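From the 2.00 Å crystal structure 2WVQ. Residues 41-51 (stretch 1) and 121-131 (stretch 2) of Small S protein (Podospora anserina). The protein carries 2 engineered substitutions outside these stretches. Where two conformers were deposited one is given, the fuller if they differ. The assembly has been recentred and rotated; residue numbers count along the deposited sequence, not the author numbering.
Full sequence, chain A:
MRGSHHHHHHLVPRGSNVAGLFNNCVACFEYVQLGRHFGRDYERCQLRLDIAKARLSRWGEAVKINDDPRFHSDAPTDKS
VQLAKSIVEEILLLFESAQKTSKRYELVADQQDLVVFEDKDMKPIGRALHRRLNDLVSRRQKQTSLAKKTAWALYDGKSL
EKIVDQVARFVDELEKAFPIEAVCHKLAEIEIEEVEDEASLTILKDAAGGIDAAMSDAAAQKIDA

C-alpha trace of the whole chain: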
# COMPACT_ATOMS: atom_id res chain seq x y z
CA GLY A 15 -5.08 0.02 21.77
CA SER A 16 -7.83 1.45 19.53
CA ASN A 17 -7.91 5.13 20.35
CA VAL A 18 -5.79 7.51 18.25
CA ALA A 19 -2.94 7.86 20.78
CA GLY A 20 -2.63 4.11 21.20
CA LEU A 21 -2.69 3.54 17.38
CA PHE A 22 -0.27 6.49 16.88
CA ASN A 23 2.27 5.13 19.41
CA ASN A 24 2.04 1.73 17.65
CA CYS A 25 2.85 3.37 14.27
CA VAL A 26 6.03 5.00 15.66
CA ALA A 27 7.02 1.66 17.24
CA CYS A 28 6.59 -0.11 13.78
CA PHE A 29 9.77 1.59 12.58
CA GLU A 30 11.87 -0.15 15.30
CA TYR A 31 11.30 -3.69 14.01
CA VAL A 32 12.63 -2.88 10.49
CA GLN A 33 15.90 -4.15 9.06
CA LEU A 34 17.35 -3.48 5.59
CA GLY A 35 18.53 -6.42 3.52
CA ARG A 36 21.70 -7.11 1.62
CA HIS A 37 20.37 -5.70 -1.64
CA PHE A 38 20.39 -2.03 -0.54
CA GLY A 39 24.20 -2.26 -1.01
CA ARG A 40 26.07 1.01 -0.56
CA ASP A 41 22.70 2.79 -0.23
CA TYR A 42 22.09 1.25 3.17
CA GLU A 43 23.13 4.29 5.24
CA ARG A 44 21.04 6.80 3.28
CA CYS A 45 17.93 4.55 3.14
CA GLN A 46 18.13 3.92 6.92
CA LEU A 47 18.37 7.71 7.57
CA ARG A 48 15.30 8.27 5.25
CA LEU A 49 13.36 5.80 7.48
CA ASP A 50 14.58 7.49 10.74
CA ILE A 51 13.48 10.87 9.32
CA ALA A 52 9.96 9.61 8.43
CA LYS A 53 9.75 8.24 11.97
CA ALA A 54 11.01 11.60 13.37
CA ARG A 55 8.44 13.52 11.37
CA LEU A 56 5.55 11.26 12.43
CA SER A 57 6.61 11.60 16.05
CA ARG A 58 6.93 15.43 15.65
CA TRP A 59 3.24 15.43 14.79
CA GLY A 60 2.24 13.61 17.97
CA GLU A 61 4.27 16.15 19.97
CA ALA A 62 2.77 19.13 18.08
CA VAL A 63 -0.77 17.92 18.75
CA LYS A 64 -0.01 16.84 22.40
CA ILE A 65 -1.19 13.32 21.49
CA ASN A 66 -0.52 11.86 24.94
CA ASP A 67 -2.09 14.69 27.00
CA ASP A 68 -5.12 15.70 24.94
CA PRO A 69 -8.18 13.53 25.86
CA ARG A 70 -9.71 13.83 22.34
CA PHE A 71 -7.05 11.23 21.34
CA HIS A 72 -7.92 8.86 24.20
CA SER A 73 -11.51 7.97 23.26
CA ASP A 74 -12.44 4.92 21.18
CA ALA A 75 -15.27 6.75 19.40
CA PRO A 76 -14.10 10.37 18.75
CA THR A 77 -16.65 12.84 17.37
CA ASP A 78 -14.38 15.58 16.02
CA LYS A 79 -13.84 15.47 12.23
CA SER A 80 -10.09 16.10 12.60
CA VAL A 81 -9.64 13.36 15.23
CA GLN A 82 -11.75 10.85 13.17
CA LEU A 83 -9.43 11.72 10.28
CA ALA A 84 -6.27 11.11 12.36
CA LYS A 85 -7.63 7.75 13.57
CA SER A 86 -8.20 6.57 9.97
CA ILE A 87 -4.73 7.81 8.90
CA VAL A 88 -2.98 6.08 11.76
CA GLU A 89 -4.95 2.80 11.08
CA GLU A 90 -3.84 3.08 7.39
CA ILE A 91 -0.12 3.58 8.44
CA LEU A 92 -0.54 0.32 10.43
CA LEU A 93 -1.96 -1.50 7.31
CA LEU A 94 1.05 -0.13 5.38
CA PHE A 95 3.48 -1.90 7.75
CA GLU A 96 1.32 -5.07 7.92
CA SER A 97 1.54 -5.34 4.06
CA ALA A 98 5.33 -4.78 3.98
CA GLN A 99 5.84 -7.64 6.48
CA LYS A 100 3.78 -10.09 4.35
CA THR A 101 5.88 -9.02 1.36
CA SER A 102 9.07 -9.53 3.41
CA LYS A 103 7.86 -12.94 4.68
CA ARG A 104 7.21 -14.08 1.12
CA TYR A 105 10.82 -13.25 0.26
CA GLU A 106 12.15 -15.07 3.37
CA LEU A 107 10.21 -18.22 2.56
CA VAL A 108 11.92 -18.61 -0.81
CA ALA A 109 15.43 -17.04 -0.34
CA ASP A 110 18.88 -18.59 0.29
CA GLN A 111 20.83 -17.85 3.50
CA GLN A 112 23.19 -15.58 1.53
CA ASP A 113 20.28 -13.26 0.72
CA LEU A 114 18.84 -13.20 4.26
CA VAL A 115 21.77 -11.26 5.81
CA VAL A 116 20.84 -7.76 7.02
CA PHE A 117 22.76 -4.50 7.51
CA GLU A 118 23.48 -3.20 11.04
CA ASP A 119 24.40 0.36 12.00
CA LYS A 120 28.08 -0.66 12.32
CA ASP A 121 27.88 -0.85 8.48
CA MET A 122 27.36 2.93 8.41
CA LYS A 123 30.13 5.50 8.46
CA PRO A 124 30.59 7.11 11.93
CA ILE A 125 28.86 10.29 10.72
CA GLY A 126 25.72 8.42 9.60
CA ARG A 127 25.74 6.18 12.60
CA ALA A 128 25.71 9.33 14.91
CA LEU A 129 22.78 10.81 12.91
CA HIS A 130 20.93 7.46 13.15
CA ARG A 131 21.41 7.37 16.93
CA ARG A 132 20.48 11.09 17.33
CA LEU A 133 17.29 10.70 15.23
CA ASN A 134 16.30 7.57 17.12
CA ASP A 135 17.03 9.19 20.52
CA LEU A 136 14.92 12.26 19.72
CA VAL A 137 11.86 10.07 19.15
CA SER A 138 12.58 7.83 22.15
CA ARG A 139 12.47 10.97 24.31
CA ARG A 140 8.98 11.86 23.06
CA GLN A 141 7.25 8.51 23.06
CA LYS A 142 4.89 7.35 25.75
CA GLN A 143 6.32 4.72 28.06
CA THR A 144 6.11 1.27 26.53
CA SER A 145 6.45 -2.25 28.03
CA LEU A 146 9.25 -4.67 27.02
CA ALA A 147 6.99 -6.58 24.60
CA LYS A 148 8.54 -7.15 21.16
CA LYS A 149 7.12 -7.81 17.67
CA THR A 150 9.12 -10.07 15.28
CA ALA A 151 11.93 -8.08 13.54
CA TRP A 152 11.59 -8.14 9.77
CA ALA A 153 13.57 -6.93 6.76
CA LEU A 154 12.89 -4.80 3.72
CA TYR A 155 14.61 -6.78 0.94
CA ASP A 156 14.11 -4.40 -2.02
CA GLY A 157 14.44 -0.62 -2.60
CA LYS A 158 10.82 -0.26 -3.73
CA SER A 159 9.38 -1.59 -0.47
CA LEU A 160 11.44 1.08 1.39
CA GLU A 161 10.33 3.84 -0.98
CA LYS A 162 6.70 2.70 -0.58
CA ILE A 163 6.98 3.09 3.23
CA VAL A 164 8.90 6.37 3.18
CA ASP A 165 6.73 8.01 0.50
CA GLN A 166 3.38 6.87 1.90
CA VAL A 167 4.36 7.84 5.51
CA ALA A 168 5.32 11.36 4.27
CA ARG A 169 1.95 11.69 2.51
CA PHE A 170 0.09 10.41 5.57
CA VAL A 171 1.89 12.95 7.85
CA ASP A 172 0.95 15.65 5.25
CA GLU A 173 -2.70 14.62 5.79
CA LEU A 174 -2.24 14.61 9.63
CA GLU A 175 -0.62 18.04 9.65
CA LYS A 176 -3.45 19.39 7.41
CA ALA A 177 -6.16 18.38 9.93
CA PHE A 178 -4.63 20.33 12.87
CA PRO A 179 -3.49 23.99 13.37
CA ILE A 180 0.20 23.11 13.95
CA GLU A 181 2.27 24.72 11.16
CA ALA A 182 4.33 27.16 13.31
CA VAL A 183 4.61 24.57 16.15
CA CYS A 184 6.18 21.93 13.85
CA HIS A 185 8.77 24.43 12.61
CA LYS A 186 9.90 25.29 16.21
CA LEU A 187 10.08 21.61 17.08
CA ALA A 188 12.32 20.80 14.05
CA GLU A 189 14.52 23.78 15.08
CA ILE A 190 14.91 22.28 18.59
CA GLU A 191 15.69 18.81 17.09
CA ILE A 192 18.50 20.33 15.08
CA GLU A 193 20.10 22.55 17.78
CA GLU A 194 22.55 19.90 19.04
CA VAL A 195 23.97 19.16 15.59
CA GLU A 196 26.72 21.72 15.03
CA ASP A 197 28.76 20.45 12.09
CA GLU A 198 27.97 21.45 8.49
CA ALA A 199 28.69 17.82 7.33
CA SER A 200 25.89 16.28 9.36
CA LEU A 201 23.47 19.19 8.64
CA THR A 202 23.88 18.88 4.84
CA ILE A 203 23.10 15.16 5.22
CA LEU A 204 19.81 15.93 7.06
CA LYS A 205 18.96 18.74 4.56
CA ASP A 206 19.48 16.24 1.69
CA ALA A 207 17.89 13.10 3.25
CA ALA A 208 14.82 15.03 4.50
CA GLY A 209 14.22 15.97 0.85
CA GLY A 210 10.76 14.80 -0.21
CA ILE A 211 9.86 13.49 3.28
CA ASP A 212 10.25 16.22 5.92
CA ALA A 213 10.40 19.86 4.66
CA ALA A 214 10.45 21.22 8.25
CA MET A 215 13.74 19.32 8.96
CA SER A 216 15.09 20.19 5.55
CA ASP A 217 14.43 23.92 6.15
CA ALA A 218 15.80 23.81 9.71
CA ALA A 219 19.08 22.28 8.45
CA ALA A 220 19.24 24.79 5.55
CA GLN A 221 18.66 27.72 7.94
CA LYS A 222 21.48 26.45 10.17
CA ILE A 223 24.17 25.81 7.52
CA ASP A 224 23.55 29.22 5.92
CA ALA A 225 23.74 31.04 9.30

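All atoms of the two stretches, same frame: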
# COMPACT_ATOMS: atom_id res chain seq x y z
N ASP A 41 23.76 1.83 -0.57
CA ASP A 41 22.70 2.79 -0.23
C ASP A 41 22.08 2.57 1.14
O ASP A 41 21.14 3.27 1.51
CB ASP A 41 21.59 2.81 -1.28
CG ASP A 41 22.02 3.50 -2.55
OD1 ASP A 41 23.04 4.21 -2.55
OD2 ASP A 41 21.31 3.33 -3.56
N TYR A 42 22.61 1.60 1.87
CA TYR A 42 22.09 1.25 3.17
C TYR A 42 21.95 2.48 4.07
O TYR A 42 20.87 2.76 4.56
CB TYR A 42 22.96 0.21 3.88
CG TYR A 42 22.69 0.14 5.38
CD1 TYR A 42 21.40 -0.09 5.88
CD2 TYR A 42 23.73 0.29 6.29
CE1 TYR A 42 21.16 -0.16 7.25
CE2 TYR A 42 23.52 0.22 7.64
CZ TYR A 42 22.23 0.00 8.12
OH TYR A 42 22.05 -0.07 9.48
N GLU A 43 23.05 3.21 4.26
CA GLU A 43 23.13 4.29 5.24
C GLU A 43 22.08 5.33 4.92
O GLU A 43 21.29 5.69 5.80
CB GLU A 43 24.52 4.90 5.24
CG GLU A 43 24.78 5.86 6.39
CD GLU A 43 26.16 6.49 6.30
OE1 GLU A 43 27.16 5.75 6.21
OE2 GLU A 43 26.23 7.73 6.32
N ARG A 44 22.03 5.79 3.67
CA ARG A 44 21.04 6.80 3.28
C ARG A 44 19.59 6.32 3.45
O ARG A 44 18.77 7.06 3.96
CB ARG A 44 21.29 7.30 1.85
CG ARG A 44 20.34 8.39 1.34
CD ARG A 44 20.36 8.40 -0.22
NE ARG A 44 19.02 8.29 -0.82
CZ ARG A 44 18.09 9.26 -0.83
NH1 ARG A 44 18.32 10.46 -0.26
NH2 ARG A 44 16.90 9.02 -1.41
N CYS A 45 19.29 5.09 3.02
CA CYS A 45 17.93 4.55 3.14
C CYS A 45 17.47 4.40 4.61
O CYS A 45 16.30 4.62 4.94
CB CYS A 45 17.83 3.21 2.39
SG CYS A 45 17.82 3.46 0.59
N GLN A 46 18.40 4.00 5.48
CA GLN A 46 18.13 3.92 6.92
C GLN A 46 17.83 5.32 7.49
O GLN A 46 16.83 5.48 8.18
CB GLN A 46 19.27 3.25 7.68
CG GLN A 46 19.07 3.17 9.20
CD GLN A 46 17.87 2.34 9.59
OE1 GLN A 46 17.85 1.14 9.35
NE2 GLN A 46 16.85 2.98 10.17
N LEU A 47 18.65 6.32 7.15
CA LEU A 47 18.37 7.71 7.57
C LEU A 47 17.01 8.25 7.05
O LEU A 47 16.36 9.01 7.77
CB LEU A 47 19.54 8.66 7.23
CG LEU A 47 20.87 8.42 7.97
CD1 LEU A 47 22.02 9.20 7.40
CD2 LEU A 47 20.77 8.66 9.48
N ARG A 48 16.61 7.89 5.82
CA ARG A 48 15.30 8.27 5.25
C ARG A 48 14.15 7.70 6.10
O ARG A 48 13.16 8.41 6.37
CB ARG A 48 15.13 7.77 3.81
CG ARG A 48 16.14 8.17 2.80
CD ARG A 48 15.78 9.46 2.07
NE ARG A 48 14.56 9.36 1.26
CZ ARG A 48 14.01 10.39 0.62
NH1 ARG A 48 14.56 11.61 0.71
NH2 ARG A 48 12.90 10.22 -0.10
N LEU A 49 14.27 6.43 6.51
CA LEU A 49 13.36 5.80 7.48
C LEU A 49 13.32 6.49 8.88
O LEU A 49 12.23 6.70 9.45
CB LEU A 49 13.71 4.32 7.64
CG LEU A 49 12.82 3.11 7.34
CD1 LEU A 49 11.64 3.29 6.32
CD2 LEU A 49 13.68 1.91 6.98
N ASP A 50 14.49 6.82 9.42
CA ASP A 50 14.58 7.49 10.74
C ASP A 50 13.93 8.88 10.68
O ASP A 50 13.33 9.32 11.65
CB ASP A 50 16.04 7.65 11.21
CG ASP A 50 16.82 6.31 11.32
OD1 ASP A 50 18.07 6.37 11.25
OD2 ASP A 50 16.23 5.21 11.50
N ILE A 51 14.09 9.56 9.55
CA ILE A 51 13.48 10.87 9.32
C ILE A 51 11.96 10.81 9.20
O ILE A 51 11.28 11.68 9.77
CB ILE A 51 14.13 11.64 8.15
CG1 ILE A 51 15.53 12.08 8.55
CG2 ILE A 51 13.30 12.86 7.74
CD1 ILE A 51 16.38 12.40 7.34
N ASP A 121 27.60 -0.91 9.92
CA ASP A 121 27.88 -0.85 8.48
C ASP A 121 27.73 0.56 7.90
O ASP A 121 27.97 0.77 6.69
CB ASP A 121 26.99 -1.84 7.71
CG ASP A 121 27.22 -3.25 8.12
OD1 ASP A 121 26.24 -3.92 8.49
OD2 ASP A 121 28.39 -3.70 8.10
N MET A 122 27.30 1.50 8.74
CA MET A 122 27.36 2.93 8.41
C MET A 122 28.72 3.53 8.73
O MET A 122 29.46 3.03 9.58
CB MET A 122 26.33 3.71 9.22
CG MET A 122 24.92 3.45 8.84
SD MET A 122 23.85 4.39 9.96
CE MET A 122 22.26 3.80 9.41
N LYS A 123 29.03 4.63 8.05
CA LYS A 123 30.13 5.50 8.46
C LYS A 123 29.80 6.14 9.82
O LYS A 123 28.62 6.25 10.18
CB LYS A 123 30.40 6.54 7.37
CG LYS A 123 30.63 5.92 5.98
CD LYS A 123 31.32 6.86 5.03
CE LYS A 123 32.11 6.09 3.97
NZ LYS A 123 33.07 6.96 3.23
N PRO A 124 30.84 6.52 10.61
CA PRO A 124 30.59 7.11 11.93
C PRO A 124 29.65 8.33 11.93
O PRO A 124 28.90 8.53 12.90
CB PRO A 124 32.00 7.51 12.40
CG PRO A 124 32.92 6.57 11.68
CD PRO A 124 32.29 6.39 10.33
N ILE A 125 29.71 9.12 10.87
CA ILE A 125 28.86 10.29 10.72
C ILE A 125 27.37 9.91 10.61
O ILE A 125 26.51 10.50 11.27
CB ILE A 125 29.31 11.13 9.50
CG1 ILE A 125 28.71 12.54 9.55
CG2 ILE A 125 29.04 10.39 8.17
CD1 ILE A 125 29.12 13.39 8.37
N GLY A 126 27.07 8.92 9.77
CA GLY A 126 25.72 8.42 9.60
C GLY A 126 25.26 7.65 10.80
O GLY A 126 24.08 7.75 11.19
N ARG A 127 26.15 6.88 11.41
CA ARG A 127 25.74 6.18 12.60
C ARG A 127 25.34 7.18 13.74
O ARG A 127 24.35 6.94 14.42
CB ARG A 127 26.77 5.14 13.02
CG ARG A 127 26.47 4.45 14.36
CD ARG A 127 27.66 3.67 14.92
NE ARG A 127 28.33 2.87 13.89
CZ ARG A 127 29.54 3.10 13.42
NH1 ARG A 127 30.28 4.10 13.88
NH2 ARG A 127 30.03 2.32 12.47
N ALA A 128 26.06 8.30 13.91
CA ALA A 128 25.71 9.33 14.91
C ALA A 128 24.34 9.99 14.63
O ALA A 128 23.56 10.25 15.56
CB ALA A 128 26.80 10.37 15.02
N LEU A 129 24.07 10.27 13.34
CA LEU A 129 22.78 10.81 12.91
C LEU A 129 21.65 9.81 13.22
O LEU A 129 20.63 10.19 13.79
CB LEU A 129 22.81 11.21 11.44
CG LEU A 129 22.67 12.69 11.03
CD1 LEU A 129 22.97 13.67 12.17
CD2 LEU A 129 23.48 13.06 9.76
N HIS A 130 21.88 8.54 12.89
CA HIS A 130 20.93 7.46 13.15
C HIS A 130 20.58 7.42 14.65
O HIS A 130 19.41 7.49 15.02
CB HIS A 130 21.50 6.12 12.66
CG HIS A 130 20.67 4.93 13.03
ND1 HIS A 130 19.41 4.69 12.49
CD2 HIS A 130 20.91 3.91 13.88
CE1 HIS A 130 18.92 3.58 13.02
NE2 HIS A 130 19.81 3.09 13.87
N ARG A 131 21.61 7.37 15.49
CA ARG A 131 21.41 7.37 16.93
C ARG A 131 20.74 8.64 17.48
O ARG A 131 19.85 8.52 18.31
CB ARG A 131 22.69 6.99 17.66
CG ARG A 131 22.99 5.54 17.44
CD ARG A 131 24.45 5.23 17.59
NE ARG A 131 24.63 3.78 17.44
CZ ARG A 131 25.71 3.09 17.79
NH1 ARG A 131 26.78 3.69 18.31
NH2 ARG A 131 25.73 1.77 17.58

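Two helices, 42-51 and 124-131, run side by side in nearly the same direction, their N-to-C axes 16° apart and 10.0 Å from each other at closest approach. Together the stretches bury 499 Å², and two polar contacts flank a small apolar middle.

Tyr42 opens the contact. Its chi1 is t, and the buried ring lies against the loop that precedes the second helix, with CE2 3.7 Å from Met122 CG. An aromatic ring suits this buried place because its apolar carbons can pack against the methionine chain.

Glu43 follows with an extended chain, chi1 and chi2 both t. Its aliphatic part packs on Met122, CG to CG 3.4 Å, while the carboxylate reaches the start of the second helix. There Glu43 OE1 accepts a hydrogen bond from Lys123 N at 2.9 Å; Lys123 is the N-cap residue, so an acidic group meets a backbone NH at the positive end of the helix dipole. The other oxygen, Glu43 OE2, lies 3.4 Å from Gly126 CA. Glycine leaves the room: an ideal CB here would sit 2.1 Å from Glu43 OE2, a clash.

One turn on, Gln46 meets the end of the methionine, its CG 3.3 Å from Met122 CE. Leu47 starts sideways, but its end approaches the second helix, and Leu47 CD2 lies 3.8 Å from Leu129 CB and 3.6 Å from His130 N. A branched apolar side chain fills this buried gap without asking for a polar partner.

Asp50 closes the contact. His130 ND1 donates a very short hydrogen bond, 2.5 Å, to Asp50 OD1, which lies at the edge of the imidazole near its plane, where the ring nitrogen can point its hydrogen at the acceptor. Gln46 NE2 donates to Asp50 OD2 at 2.7 Å, so both carboxylate oxygens are engaged in this buried setting.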